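PDB 6HVG: alternansucrase from Leuconostoc mesenteroides, which belongs to glycoside hydrolase family 70, joining a core of the TIM-barrel clan, which holds a calcium ion, to repeats of the choline-binding type. Local coordinates for residues L535-D540 with N1249-L1254; K791-P796 with T841-V846; G798-N803 with L996-S1001; T1171-D1176 with F1187-Y1192. All coordinates share one frame; numbering follows the deposited sequence.

The four contacts form two clusters within the family 70 region. Interactions 1 and 4 have centres about 6 Å apart and share a six-stranded antiparallel sheet, where strands 1248-1252, 534-537, 1166-1175 and the outermost 1190-1197 lie side by side in that order. Interactions 2 and 3, about 9 Å apart between centres, meet where helix 779-793 ends. Centres of the two clusters lie about 46 to 49 Å from each other. Along the chain, interaction 1 encloses the rest: interactions 2 and 3 interlock, their segments alternating, and both close before interaction 4 opens. Sequence-distant chain is thus brought back repeatedly, so that chain more than 700 residues apart pairs in one sheet.

Interaction 1: L535-D540 with N1249-L1254; sequences LAYQDD and NGTNIL
Asn-1249 O is gripped twice: the backbone N of Tyr-537 donates to it at 2.8 Å, and a water at 3.1 Å from this same Asn-1249 O donates to it while also donating to Tyr-537 O. Beyond this point strands 534-537 and 1248-1252 continue as antiparallel neighbours. Leu-535 and Thr-1251 form a hydrogen-bonded pair, Leu-535 N reaching Thr-1251 O at 2.9 Å (171° at the hydrogen) and Thr-1251 N returning a bond to Leu-535 O. Ala-536 and Gly-1250 face each other as the non-hydrogen-bonded pair.

Tyr-537 has CG anti to its carbonyl carbon (chi1 -59°), and its ring lies against the partner strand. Gly-1250 CA sits over the centre of one ring face, 3.6 Å from the centroid and only 4° off the ring normal, a CH-pi contact. Glycine suits the position because a CB here would point away from the ring, into Leu-535 O and the CA of Ala-536, so that its absence lets the two strands come this close. Thr-1251 CG2 lies by the phenol end of that ring, near CE1 and OH, while its OG1 bonds to Asn-1252 O. On the leucine's side, Leu-535 CG meets Ile-1253 CG2 at 4.0 Å, the two side chains crossing at about a right angle.

Asn-1249 turns its side chain away, and its ND2 donates to Asp-581, a calcium ligand. The same residue therefore joins strand pairing to the second shell of the metal site, which probably steadies that carboxylate.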
loop_
_atom_site.group_PDB
_atom_site.type_symbol
_atom_site.label_atom_id
_atom_site.label_comp_id
_atom_site.label_asym_id
_atom_site.label_seq_id
_atom_site.Cartn_x
_atom_site.Cartn_y
_atom_site.Cartn_z
ATOM N N LEU A 535 10.717 -9.056 -3.974
ATOM C CA LEU A 535 11.549 -10.072 -4.582
ATOM C C LEU A 535 11.521 -11.327 -3.722
ATOM O O LEU A 535 11.744 -11.250 -2.529
ATOM C CB LEU A 535 12.985 -9.600 -4.648
ATOM C CG LEU A 535 13.259 -8.378 -5.518
ATOM C CD1 LEU A 535 14.729 -7.983 -5.414
ATOM C CD2 LEU A 535 12.878 -8.675 -6.945
ATOM N N ALA A 536 11.229 -12.480 -4.323
ATOM C CA ALA A 536 11.288 -13.737 -3.596
ATOM C C ALA A 536 12.641 -14.397 -3.860
ATOM O O ALA A 536 13.033 -14.564 -5.006
ATOM C CB ALA A 536 10.167 -14.652 -4.021
ATOM N N TYR A 537 13.345 -14.779 -2.801
ATOM C CA TYR A 537 14.612 -15.456 -2.940
ATOM C C TYR A 537 14.399 -16.911 -3.339
ATOM O O TYR A 537 13.419 -17.542 -2.936
ATOM C CB TYR A 537 15.424 -15.410 -1.646
ATOM C CG TYR A 537 15.758 -14.030 -1.121
ATOM C CD1 TYR A 537 15.787 -12.928 -1.934
ATOM C CD2 TYR A 537 16.062 -13.841 0.224
ATOM C CE1 TYR A 537 16.064 -11.658 -1.422
ATOM C CE2 TYR A 537 16.372 -12.587 0.726
ATOM C CZ TYR A 537 16.366 -11.503 -0.108
ATOM O OH TYR A 537 16.646 -10.272 0.383
ATOM N N GLN A 538 15.352 -17.452 -4.110
ATOM C CA GLN A 538 15.248 -18.821 -4.628
ATOM C C GLN A 538 16.348 -19.735 -4.113
ATOM O O GLN A 538 17.419 -19.277 -3.728
ATOM C CB GLN A 538 15.258 -18.797 -6.146
ATOM C CG GLN A 538 14.285 -17.806 -6.763
ATOM C CD GLN A 538 12.832 -18.126 -6.478
ATOM O OE1 GLN A 538 12.396 -19.263 -6.579
ATOM N NE2 GLN A 538 12.076 -17.110 -6.101
ATOM N N ASP A 539 16.052 -21.031 -4.083
ATOM C CA ASP A 539 17.039 -22.074 -3.750
ATOM C C ASP A 539 17.828 -22.415 -4.986
ATOM O O ASP A 539 17.310 -23.088 -5.872
ATOM C CB ASP A 539 16.355 -23.341 -3.230
ATOM C CG ASP A 539 15.740 -23.160 -1.858
ATOM O OD1 ASP A 539 16.037 -22.162 -1.168
ATOM O OD2 ASP A 539 14.968 -24.044 -1.456
ATOM N N ASP A 540 19.086 -21.970 -5.022
ATOM C CA ASP A 540 19.925 -22.083 -6.202
ATOM C C ASP A 540 21.352 -22.439 -5.760
ATOM O O ASP A 540 22.234 -21.577 -5.666
ATOM C CB ASP A 540 19.852 -20.764 -6.977
ATOM C CG ASP A 540 20.767 -20.716 -8.201
ATOM O OD1 ASP A 540 21.338 -21.764 -8.619
ATOM O OD2 ASP A 540 20.883 -19.594 -8.754
ATOM N N ASN A 1249 12.526 -15.150 3.171
ATOM C CA ASN A 1249 11.749 -15.377 1.969
ATOM C C ASN A 1249 12.060 -14.354 0.903
ATOM O O ASN A 1249 12.009 -14.657 -0.289
ATOM C CB ASN A 1249 10.261 -15.310 2.279
ATOM C CG ASN A 1249 9.781 -16.485 3.111
ATOM O OD1 ASN A 1249 10.357 -17.567 3.071
ATOM N ND2 ASN A 1249 8.725 -16.264 3.888
ATOM N N GLY A 1250 12.377 -13.138 1.309
ATOM C CA GLY A 1250 12.674 -12.109 0.333
ATOM C C GLY A 1250 12.810 -10.737 0.928
ATOM O O GLY A 1250 13.128 -10.594 2.113
ATOM N N THR A 1251 12.608 -9.729 0.086
ATOM C CA THR A 1251 12.805 -8.342 0.460
ATOM C C THR A 1251 11.913 -7.455 -0.403
ATOM O O THR A 1251 11.474 -7.849 -1.467
ATOM C CB THR A 1251 14.274 -7.897 0.268
ATOM O OG1 THR A 1251 14.384 -6.490 0.515
ATOM C CG2 THR A 1251 14.751 -8.166 -1.142
ATOM N N ASN A 1252 11.649 -6.251 0.081
ATOM C CA ASN A 1252 11.123 -5.215 -0.770
ATOM C C ASN A 1252 12.234 -4.825 -1.748
ATOM O O ASN A 1252 13.417 -4.921 -1.421
ATOM C CB ASN A 1252 10.680 -4.000 0.050
ATOM C CG ASN A 1252 11.814 -3.395 0.845
ATOM O OD1 ASN A 1252 12.476 -4.084 1.628
ATOM N ND2 ASN A 1252 12.047 -2.109 0.655
ATOM N N ILE A 1253 11.859 -4.410 -2.953
ATOM C CA ILE A 1253 12.830 -4.061 -3.967
ATOM C C ILE A 1253 13.772 -2.961 -3.470
ATOM O O ILE A 1253 13.327 -1.991 -2.869
ATOM C CB ILE A 1253 12.170 -3.638 -5.294
ATOM C CG1 ILE A 1253 11.254 -2.437 -5.117
ATOM C CG2 ILE A 1253 11.435 -4.799 -5.912
ATOM C CD1 ILE A 1253 10.603 -1.970 -6.399
ATOM N N LEU A 1254 15.069 -3.133 -3.725
ATOM C CA LEU A 1254 16.095 -2.240 -3.189
ATOM C C LEU A 1254 16.642 -1.213 -4.170
ATOM O O LEU A 1254 17.612 -0.516 -3.843
ATOM C CB LEU A 1254 17.262 -3.063 -2.617
ATOM C CG LEU A 1254 16.896 -4.044 -1.497
ATOM C CD1 LEU A 1254 18.140 -4.617 -0.856
ATOM C CD2 LEU A 1254 16.067 -3.382 -0.421
HETATM O O HOH W 1 10.841 -17.196 -1.569
#

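Interaction 2: K791-P796 with T841-V846; sequences KDQENP and TIYNPV
Gln-793 and Glu-794 meet Thr-841, Ile-842 and Tyr-843 where one barrel helix ends and another begins: in sequence, helix 779-793 comes between the parallel strands 745-747 and 821-825, and helix 844-857 comes after the latter. The Gln-793 side chain leaves CB with CG anti to the backbone N (chi1 179°) and stays extended. Its CG passes 4.1 Å from Tyr-843 OH, obliquely to that ring. At the tip the amide divides its work. NE2 donates to Asn-803 OD1, whereas OE1 lies 3.9 Å from Thr-841 CG2 and accepts a hydrogen bond from a water. Glutamine fits because one flat group offers both a donor and an acceptor in a buried place.

Glu-794, just past the helix end, slides alongside Ile-842 in the opposite direction, with CD 3.8 Å from Ile-842 CG2; the CG and CD of an acid can pack so while OE2 keeps a water. Thr-841 OG1 accepts weak capping bonds from Tyr-843 N and Asn-844 N, and it is also bonded to Asp-828 O. The water joins both sides: it donates to Gln-793 OE1 and to Glu-794 OE2, each at 2.8 Å, and accepts from Ile-842 N at 2.9 Å.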
loop_
_atom_site.group_PDB
_atom_site.type_symbol
_atom_site.label_atom_id
_atom_site.label_comp_id
_atom_site.label_asym_id
_atom_site.label_seq_id
_atom_site.Cartn_x
_atom_site.Cartn_y
_atom_site.Cartn_z
ATOM N N LYS A 791 -7.630 19.813 15.382
ATOM C CA LYS A 791 -8.649 20.844 15.102
ATOM C C LYS A 791 -9.898 20.234 14.472
ATOM O O LYS A 791 -11.018 20.602 14.800
ATOM C CB LYS A 791 -8.059 21.926 14.178
ATOM C CG LYS A 791 -9.028 22.977 13.647
ATOM C CD LYS A 791 -9.230 24.122 14.619
ATOM C CE LYS A 791 -10.329 25.058 14.096
ATOM N NZ LYS A 791 -11.723 24.504 14.150
ATOM N N ASP A 792 -9.683 19.301 13.559
ATOM C CA ASP A 792 -10.763 18.574 12.888
ATOM C C ASP A 792 -11.506 17.646 13.832
ATOM O O ASP A 792 -12.724 17.562 13.804
ATOM C CB ASP A 792 -10.171 17.768 11.733
ATOM C CG ASP A 792 -11.165 16.813 11.112
ATOM O OD1 ASP A 792 -11.025 15.571 11.301
ATOM O OD2 ASP A 792 -12.071 17.320 10.413
ATOM N N GLN A 793 -10.758 16.945 14.678
ATOM C CA GLN A 793 -11.319 16.010 15.652
ATOM C C GLN A 793 -12.260 16.711 16.650
ATOM O O GLN A 793 -13.341 16.202 16.947
ATOM C CB GLN A 793 -10.181 15.360 16.433
ATOM C CG GLN A 793 -10.598 14.378 17.520
ATOM C CD GLN A 793 -9.401 13.717 18.181
ATOM O OE1 GLN A 793 -9.273 13.727 19.392
ATOM N NE2 GLN A 793 -8.511 13.154 17.378
ATOM N N GLU A 794 -11.842 17.874 17.144
ATOM C CA GLU A 794 -12.572 18.619 18.159
ATOM C C GLU A 794 -13.504 19.672 17.591
ATOM O O GLU A 794 -13.976 20.542 18.321
ATOM C CB GLU A 794 -11.578 19.287 19.111
ATOM C CG GLU A 794 -10.637 18.285 19.753
ATOM C CD GLU A 794 -9.810 18.842 20.887
ATOM O OE1 GLU A 794 -10.006 20.019 21.276
ATOM O OE2 GLU A 794 -8.959 18.066 21.378
ATOM N N ASN A 795 -13.791 19.587 16.296
ATOM C CA ASN A 795 -14.505 20.648 15.610
ATOM C C ASN A 795 -15.932 20.811 16.167
ATOM O O ASN A 795 -16.704 19.864 16.140
ATOM C CB ASN A 795 -14.540 20.355 14.097
ATOM C CG ASN A 795 -14.934 21.575 13.276
ATOM O OD1 ASN A 795 -15.936 22.212 13.579
ATOM N ND2 ASN A 795 -14.183 21.887 12.232
ATOM N N PRO A 796 -16.281 22.003 16.692
ATOM C CA PRO A 796 -17.659 22.206 17.212
ATOM C C PRO A 796 -18.752 22.125 16.134
ATOM O O PRO A 796 -19.898 21.804 16.435
ATOM C CB PRO A 796 -17.626 23.605 17.844
ATOM C CG PRO A 796 -16.303 24.186 17.526
ATOM C CD PRO A 796 -15.429 23.196 16.839
ATOM N N THR A 841 -8.392 13.557 25.272
ATOM C CA THR A 841 -9.275 13.878 24.164
ATOM C C THR A 841 -10.603 14.332 24.715
ATOM O O THR A 841 -10.881 14.178 25.907
ATOM C CB THR A 841 -9.580 12.644 23.281
ATOM O OG1 THR A 841 -10.324 11.681 24.034
ATOM C CG2 THR A 841 -8.324 11.999 22.757
ATOM N N ILE A 842 -11.448 14.859 23.839
ATOM C CA ILE A 842 -12.777 15.281 24.265
ATOM C C ILE A 842 -13.671 14.089 24.653
ATOM O O ILE A 842 -14.626 14.220 25.428
ATOM C CB ILE A 842 -13.480 16.185 23.224
ATOM C CG1 ILE A 842 -13.730 15.456 21.904
ATOM C CG2 ILE A 842 -12.667 17.451 22.981
ATOM C CD1 ILE A 842 -14.720 16.192 21.003
ATOM N N TYR A 843 -13.344 12.920 24.126
ATOM C CA TYR A 843 -14.113 11.722 24.412
ATOM C C TYR A 843 -13.784 11.113 25.786
ATOM O O TYR A 843 -14.589 10.352 26.331
ATOM C CB TYR A 843 -13.902 10.689 23.306
ATOM C CG TYR A 843 -14.003 11.234 21.885
ATOM C CD1 TYR A 843 -15.181 11.798 21.403
ATOM C CD2 TYR A 843 -12.919 11.160 21.016
ATOM C CE1 TYR A 843 -15.267 12.267 20.096
ATOM C CE2 TYR A 843 -13.005 11.633 19.721
ATOM C CZ TYR A 843 -14.185 12.179 19.273
ATOM O OH TYR A 843 -14.254 12.626 17.989
ATOM N N ASN A 844 -12.623 11.451 26.343
ATOM C CA ASN A 844 -12.141 10.841 27.580
ATOM C C ASN A 844 -13.164 10.712 28.733
ATOM O O ASN A 844 -13.302 9.637 29.325
ATOM C CB ASN A 844 -10.886 11.561 28.078
ATOM C CG ASN A 844 -10.207 10.818 29.211
ATOM O OD1 ASN A 844 -10.767 10.679 30.304
ATOM N ND2 ASN A 844 -8.977 10.355 28.968
ATOM N N PRO A 845 -13.885 11.794 29.059
ATOM C CA PRO A 845 -14.810 11.695 30.186
ATOM C C PRO A 845 -15.923 10.682 29.954
ATOM O O PRO A 845 -16.233 9.902 30.849
ATOM C CB PRO A 845 -15.365 13.122 30.312
ATOM C CG PRO A 845 -14.342 13.974 29.648
ATOM C CD PRO A 845 -13.885 13.149 28.486
ATOM N N VAL A 846 -16.505 10.684 28.762
ATOM C CA VAL A 846 -17.619 9.766 28.443
ATOM C C VAL A 846 -17.147 8.317 28.455
ATOM O O VAL A 846 -17.777 7.452 29.040
ATOM C CB VAL A 846 -18.258 10.053 27.062
ATOM C CG1 VAL A 846 -19.536 9.243 26.885
ATOM C CG2 VAL A 846 -18.559 11.535 26.917
HETATM O O HOH W 2 -10.157 15.519 21.305
#

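Interaction 3: G798-N803 with L996-S1001; sequences GFKKYN and LNALIS
Gly-798 packs with its CA against the chain at Leu-996 and Asn-997, where the loop after helix 779-793 runs close to the end of strand 995-997. Its CA lies 3.6 Å from Leu-996 CD2 and makes a CA-H...O contact with Asn-997 O at 3.5 Å. The backbone here has a positive phi (100°), a conformation that glycine adopts with ease, and the absent side chain lets backbone come close to backbone.

Two residues on, Lys-800 sends its long side chain across. CG stands anti to the carbonyl carbon (chi1 -74°), and a bend at the last torsion brings NZ to 3.1 Å from Ala-998 O. The ammonium lies in the plane of that carbonyl, on a lone pair. A second carbonyl, Gln-793 O, also accepts from NZ, so the lysine spans the end of helix 779-793 and the 996-1001 turn. Lys-801, Tyr-802 and Asn-803 then curl back toward that helix, where the Asp-792 carboxylate receives Lys-801 N, Tyr-802 N and Asn-803 ND2.

The turn that offers Ala-998 O is held by its own hydrogen bonds. Asn-997 OD1 accepts from Leu-999 N at 2.9 Å, an Asx turn, and more weakly from Ile-1000 N; Asn-997 N in turn donates to Ile-1000 O at 3.0 Å. Asparagine suits this place because its short amide reaches the backbone just ahead. Ala-998, with only a methyl, rests on Ile-842.

With two carbonyls around one ammonium, the loop leaving a barrel helix is tied through backbone oxygens to the turn before strand 1003-1009 of the antiparallel sheet, a link consistent with lysine's reach and its probable positive charge.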
loop_
_atom_site.group_PDB
_atom_site.type_symbol
_atom_site.label_atom_id
_atom_site.label_comp_id
_atom_site.label_asym_id
_atom_site.label_seq_id
_atom_site.Cartn_x
_atom_site.Cartn_y
_atom_site.Cartn_z
ATOM N N GLY A 798 -19.174 19.842 14.184
ATOM C CA GLY A 798 -19.615 18.460 14.277
ATOM C C GLY A 798 -19.243 17.632 13.066
ATOM O O GLY A 798 -19.506 16.430 13.034
ATOM N N PHE A 799 -18.661 18.279 12.062
ATOM C CA PHE A 799 -18.246 17.601 10.842
ATOM C C PHE A 799 -16.804 17.184 11.055
ATOM O O PHE A 799 -16.021 17.898 11.710
ATOM C CB PHE A 799 -18.397 18.537 9.632
ATOM C CG PHE A 799 -17.833 17.992 8.332
ATOM C CD1 PHE A 799 -16.575 18.392 7.866
ATOM C CD2 PHE A 799 -18.577 17.120 7.548
ATOM C CE1 PHE A 799 -16.068 17.897 6.666
ATOM C CE2 PHE A 799 -18.072 16.625 6.339
ATOM C CZ PHE A 799 -16.812 17.003 5.904
ATOM N N LYS A 800 -16.462 16.026 10.504
ATOM C CA LYS A 800 -15.112 15.505 10.595
ATOM C C LYS A 800 -14.639 15.084 9.222
ATOM O O LYS A 800 -15.297 14.290 8.535
ATOM C CB LYS A 800 -15.051 14.324 11.571
ATOM C CG LYS A 800 -15.140 14.742 13.033
ATOM C CD LYS A 800 -15.660 13.621 13.937
ATOM C CE LYS A 800 -16.279 14.139 15.240
ATOM N NZ LYS A 800 -15.616 15.364 15.788
ATOM N N LYS A 801 -13.509 15.639 8.815
ATOM C CA LYS A 801 -12.957 15.344 7.510
ATOM C C LYS A 801 -12.046 14.112 7.557
ATOM O O LYS A 801 -12.121 13.256 6.678
ATOM C CB LYS A 801 -12.235 16.567 6.936
ATOM C CG LYS A 801 -12.131 16.521 5.421
ATOM C CD LYS A 801 -11.409 17.679 4.748
ATOM C CE LYS A 801 -11.288 17.386 3.252
ATOM N NZ LYS A 801 -10.394 18.323 2.523
ATOM N N TYR A 802 -11.190 14.034 8.569
ATOM C CA TYR A 802 -10.261 12.925 8.696
ATOM C C TYR A 802 -10.683 11.993 9.821
ATOM O O TYR A 802 -10.594 10.764 9.688
ATOM C CB TYR A 802 -8.861 13.436 8.972
ATOM C CG TYR A 802 -8.494 14.698 8.213
ATOM C CD1 TYR A 802 -8.341 14.684 6.831
ATOM C CD2 TYR A 802 -8.307 15.901 8.883
ATOM C CE1 TYR A 802 -8.010 15.841 6.135
ATOM C CE2 TYR A 802 -7.980 17.064 8.206
ATOM C CZ TYR A 802 -7.833 17.042 6.835
ATOM O OH TYR A 802 -7.503 18.222 6.194
ATOM N N ASN A 803 -11.195 12.569 10.905
ATOM C CA ASN A 803 -11.542 11.814 12.114
ATOM C C ASN A 803 -12.874 11.057 12.021
ATOM O O ASN A 803 -13.707 11.308 11.125
ATOM C CB ASN A 803 -11.604 12.745 13.315
ATOM C CG ASN A 803 -10.252 13.201 13.768
ATOM O OD1 ASN A 803 -9.778 12.756 14.805
ATOM N ND2 ASN A 803 -9.601 14.055 12.970
ATOM N N LEU A 996 -25.969 17.273 16.793
ATOM C CA LEU A 996 -24.750 17.354 16.001
ATOM C C LEU A 996 -23.751 18.253 16.709
ATOM O O LEU A 996 -24.005 19.430 16.878
ATOM C CB LEU A 996 -25.068 17.859 14.583
ATOM C CG LEU A 996 -24.083 17.514 13.443
ATOM C CD1 LEU A 996 -24.813 17.246 12.133
ATOM C CD2 LEU A 996 -23.058 18.614 13.217
ATOM N N ASN A 997 -22.627 17.677 17.131
ATOM C CA ASN A 997 -21.514 18.418 17.748
ATOM C C ASN A 997 -20.237 17.557 17.701
ATOM O O ASN A 997 -20.263 16.471 17.139
ATOM C CB ASN A 997 -21.867 18.820 19.186
ATOM C CG ASN A 997 -22.283 17.629 20.042
ATOM O OD1 ASN A 997 -21.491 16.711 20.274
ATOM N ND2 ASN A 997 -23.532 17.629 20.508
ATOM N N ALA A 998 -19.135 18.036 18.276
ATOM C CA ALA A 998 -17.873 17.301 18.245
ATOM C C ALA A 998 -17.963 15.872 18.820
ATOM O O ALA A 998 -17.283 14.967 18.333
ATOM C CB ALA A 998 -16.782 18.079 18.970
ATOM N N LEU A 999 -18.791 15.668 19.841
ATOM C CA LEU A 999 -18.875 14.366 20.529
ATOM C C LEU A 999 -19.892 13.381 19.906
ATOM O O LEU A 999 -19.790 12.165 20.127
ATOM C CB LEU A 999 -19.192 14.571 22.017
ATOM C CG LEU A 999 -18.154 15.370 22.813
ATOM C CD1 LEU A 999 -18.748 15.919 24.098
ATOM C CD2 LEU A 999 -16.919 14.539 23.119
ATOM N N ILE A 1000 -20.867 13.876 19.137
ATOM C CA ILE A 1000 -21.873 12.984 18.554
ATOM C C ILE A 1000 -22.508 13.516 17.262
ATOM O O ILE A 1000 -22.631 14.720 17.056
ATOM C CB ILE A 1000 -22.964 12.627 19.598
ATOM C CG1 ILE A 1000 -23.857 11.490 19.099
ATOM C CG2 ILE A 1000 -23.817 13.827 19.959
ATOM C CD1 ILE A 1000 -24.695 10.835 20.180
ATOM N N SER A 1001 -22.892 12.578 16.401
ATOM C CA SER A 1001 -23.749 12.813 15.254
ATOM C C SER A 1001 -24.822 11.735 15.300
ATOM O O SER A 1001 -24.741 10.727 14.592
ATOM C CB SER A 1001 -22.971 12.709 13.944
ATOM O OG SER A 1001 -21.833 13.565 13.950
#

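Interaction 4: T1171-D1176 with F1187-Y1192; sequences TATRVD and FVNLLY
Ala-1172 N donates to Leu-1190 O at 2.8 Å, and Leu-1190 N answers to Ala-1172 O at 3.1 Å. The second acceptor also has the edge of the Phe-1187 ring beside it, through CD1 and CE1. Further on, Arg-1174 N reaches Phe-1187 O at 3.0 Å, nearly straight at 175°. Its guanidinium leads off elsewhere, to Glu-520 O, Asp-521 O and Gln-528 OE1.

Asn-1189 and Leu-1190 both face Ala-1172, which makes a G1 beta bulge where the outermost strand, 1190-1197, joins strand 1166-1175 in the antiparallel sheet. Asn-1189 has positive phi and psi, and asparagine tolerates this better than most residues. The bulge turns Asn-1189 N away from the regular pairing, and Thr-1173 OG1 accepts from it at 3.2 Å (170°). The threonine hydroxyl stands anti to its carbonyl carbon (chi1 -58°), and a water lies between it and Asn-1189 OD1, donating to the latter at 3.1 Å.

On the face shared with Leu-1190, Ala-1172 CB, a small methyl, fits the corner formed by Phe-1187 CE1, at 3.9 Å, and Tyr-1192 CB, at 4.2 Å. Tyr-1192 OH is bonded to Glu-520 OE2 and Leu-1254 N. On the face of Leu-1191, Thr-1171 packs CG2 on Asn-1189 CA, while its OG1 is hydrogen-bonded to Asp-540 OD2.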
loop_
_atom_site.group_PDB
_atom_site.type_symbol
_atom_site.label_atom_id
_atom_site.label_comp_id
_atom_site.label_asym_id
_atom_site.label_seq_id
_atom_site.Cartn_x
_atom_site.Cartn_y
_atom_site.Cartn_z
ATOM N N THR A 1171 19.517 -15.190 -5.312
ATOM C CA THR A 1171 18.826 -15.402 -6.581
ATOM C C THR A 1171 17.361 -15.002 -6.387
ATOM O O THR A 1171 16.655 -15.597 -5.573
ATOM C CB THR A 1171 18.908 -16.871 -7.033
ATOM O OG1 THR A 1171 20.248 -17.187 -7.380
ATOM C CG2 THR A 1171 18.059 -17.100 -8.259
ATOM N N ALA A 1172 16.900 -14.021 -7.153
ATOM C CA ALA A 1172 15.643 -13.365 -6.860
ATOM C C ALA A 1172 14.705 -13.300 -8.041
ATOM O O ALA A 1172 15.128 -13.095 -9.174
ATOM C CB ALA A 1172 15.900 -11.958 -6.334
ATOM N N THR A 1173 13.419 -13.435 -7.752
ATOM C CA THR A 1173 12.355 -13.271 -8.728
ATOM C C THR A 1173 11.399 -12.191 -8.247
ATOM O O THR A 1173 11.087 -12.128 -7.062
ATOM C CB THR A 1173 11.573 -14.582 -8.884
ATOM O OG1 THR A 1173 12.460 -15.629 -9.284
ATOM C CG2 THR A 1173 10.458 -14.454 -9.908
ATOM N N ARG A 1174 10.938 -11.335 -9.159
ATOM C CA ARG A 1174 9.984 -10.263 -8.834
ATOM C C ARG A 1174 8.598 -10.826 -8.645
ATOM O O ARG A 1174 8.075 -11.498 -9.517
ATOM C CB ARG A 1174 9.970 -9.219 -9.925
ATOM C CG ARG A 1174 9.024 -8.057 -9.715
ATOM C CD ARG A 1174 9.592 -7.050 -8.723
ATOM N NE ARG A 1174 8.763 -5.865 -8.675
ATOM C CZ ARG A 1174 7.562 -5.827 -8.104
ATOM N NH1 ARG A 1174 7.045 -6.901 -7.489
ATOM N NH2 ARG A 1174 6.869 -4.697 -8.133
ATOM N N VAL A 1175 8.022 -10.567 -7.469
ATOM C CA VAL A 1175 6.769 -11.206 -7.054
ATOM C C VAL A 1175 5.829 -10.209 -6.439
ATOM O O VAL A 1175 6.249 -9.130 -5.998
ATOM C CB VAL A 1175 6.995 -12.283 -5.990
ATOM C CG1 VAL A 1175 7.691 -13.486 -6.578
ATOM C CG2 VAL A 1175 7.800 -11.727 -4.827
ATOM N N ASP A 1176 4.554 -10.600 -6.406
ATOM C CA ASP A 1176 3.510 -9.840 -5.715
ATOM C C ASP A 1176 3.412 -10.306 -4.268
ATOM O O ASP A 1176 4.189 -11.164 -3.835
ATOM C CB ASP A 1176 2.166 -9.942 -6.450
ATOM C CG ASP A 1176 1.590 -11.354 -6.494
ATOM O OD1 ASP A 1176 1.980 -12.226 -5.697
ATOM O OD2 ASP A 1176 0.689 -11.600 -7.318
ATOM N N PHE A 1187 12.415 -10.059 -14.666
ATOM C CA PHE A 1187 13.139 -10.303 -13.431
ATOM C C PHE A 1187 12.772 -11.676 -12.866
ATOM O O PHE A 1187 11.918 -11.795 -12.001
ATOM C CB PHE A 1187 12.853 -9.194 -12.440
ATOM C CG PHE A 1187 13.919 -9.017 -11.388
ATOM C CD1 PHE A 1187 14.306 -10.068 -10.561
ATOM C CD2 PHE A 1187 14.513 -7.777 -11.203
ATOM C CE1 PHE A 1187 15.252 -9.877 -9.574
ATOM C CE2 PHE A 1187 15.446 -7.591 -10.208
ATOM C CZ PHE A 1187 15.820 -8.642 -9.398
ATOM N N VAL A 1188 13.423 -12.712 -13.388
ATOM C CA VAL A 1188 13.225 -14.075 -12.945
ATOM C C VAL A 1188 14.572 -14.747 -12.721
ATOM O O VAL A 1188 15.450 -14.691 -13.582
ATOM C CB VAL A 1188 12.396 -14.847 -13.971
ATOM C CG1 VAL A 1188 12.125 -16.270 -13.507
ATOM C CG2 VAL A 1188 11.080 -14.128 -14.211
ATOM N N ASN A 1189 14.732 -15.372 -11.555
ATOM C CA ASN A 1189 15.957 -16.061 -11.172
ATOM C C ASN A 1189 17.239 -15.287 -11.468
ATOM O O ASN A 1189 18.210 -15.875 -11.914
ATOM C CB ASN A 1189 16.006 -17.432 -11.820
ATOM C CG ASN A 1189 14.862 -18.327 -11.372
ATOM O OD1 ASN A 1189 14.659 -18.560 -10.199
ATOM N ND2 ASN A 1189 14.137 -18.861 -12.313
ATOM N N LEU A 1190 17.238 -13.980 -11.198
ATOM C CA LEU A 1190 18.427 -13.122 -11.394
ATOM C C LEU A 1190 19.224 -12.931 -10.108
ATOM O O LEU A 1190 18.669 -12.964 -9.013
ATOM C CB LEU A 1190 18.043 -11.728 -11.900
ATOM C CG LEU A 1190 17.187 -11.663 -13.165
ATOM C CD1 LEU A 1190 17.004 -10.211 -13.571
ATOM C CD2 LEU A 1190 17.803 -12.449 -14.298
ATOM N N LEU A 1191 20.526 -12.723 -10.247
ATOM C CA LEU A 1191 21.367 -12.495 -9.088
ATOM C C LEU A 1191 21.213 -11.041 -8.668
ATOM O O LEU A 1191 21.159 -10.121 -9.496
ATOM C CB LEU A 1191 22.840 -12.858 -9.350
ATOM C CG LEU A 1191 23.185 -14.310 -9.722
ATOM C CD1 LEU A 1191 24.636 -14.629 -9.372
ATOM C CD2 LEU A 1191 22.281 -15.336 -9.074
ATOM N N TYR A 1192 21.143 -10.853 -7.355
ATOM C CA TYR A 1192 20.796 -9.566 -6.767
ATOM C C TYR A 1192 21.568 -9.423 -5.480
ATOM O O TYR A 1192 21.793 -10.415 -4.789
ATOM C CB TYR A 1192 19.303 -9.537 -6.463
ATOM C CG TYR A 1192 18.719 -8.177 -6.234
ATOM C CD1 TYR A 1192 18.335 -7.389 -7.292
ATOM C CD2 TYR A 1192 18.486 -7.712 -4.962
ATOM C CE1 TYR A 1192 17.772 -6.144 -7.090
ATOM C CE2 TYR A 1192 17.929 -6.476 -4.747
ATOM C CZ TYR A 1192 17.570 -5.694 -5.813
ATOM O OH TYR A 1192 17.019 -4.445 -5.593
HETATM O O HOH W 3 11.693 -18.044 -9.603
#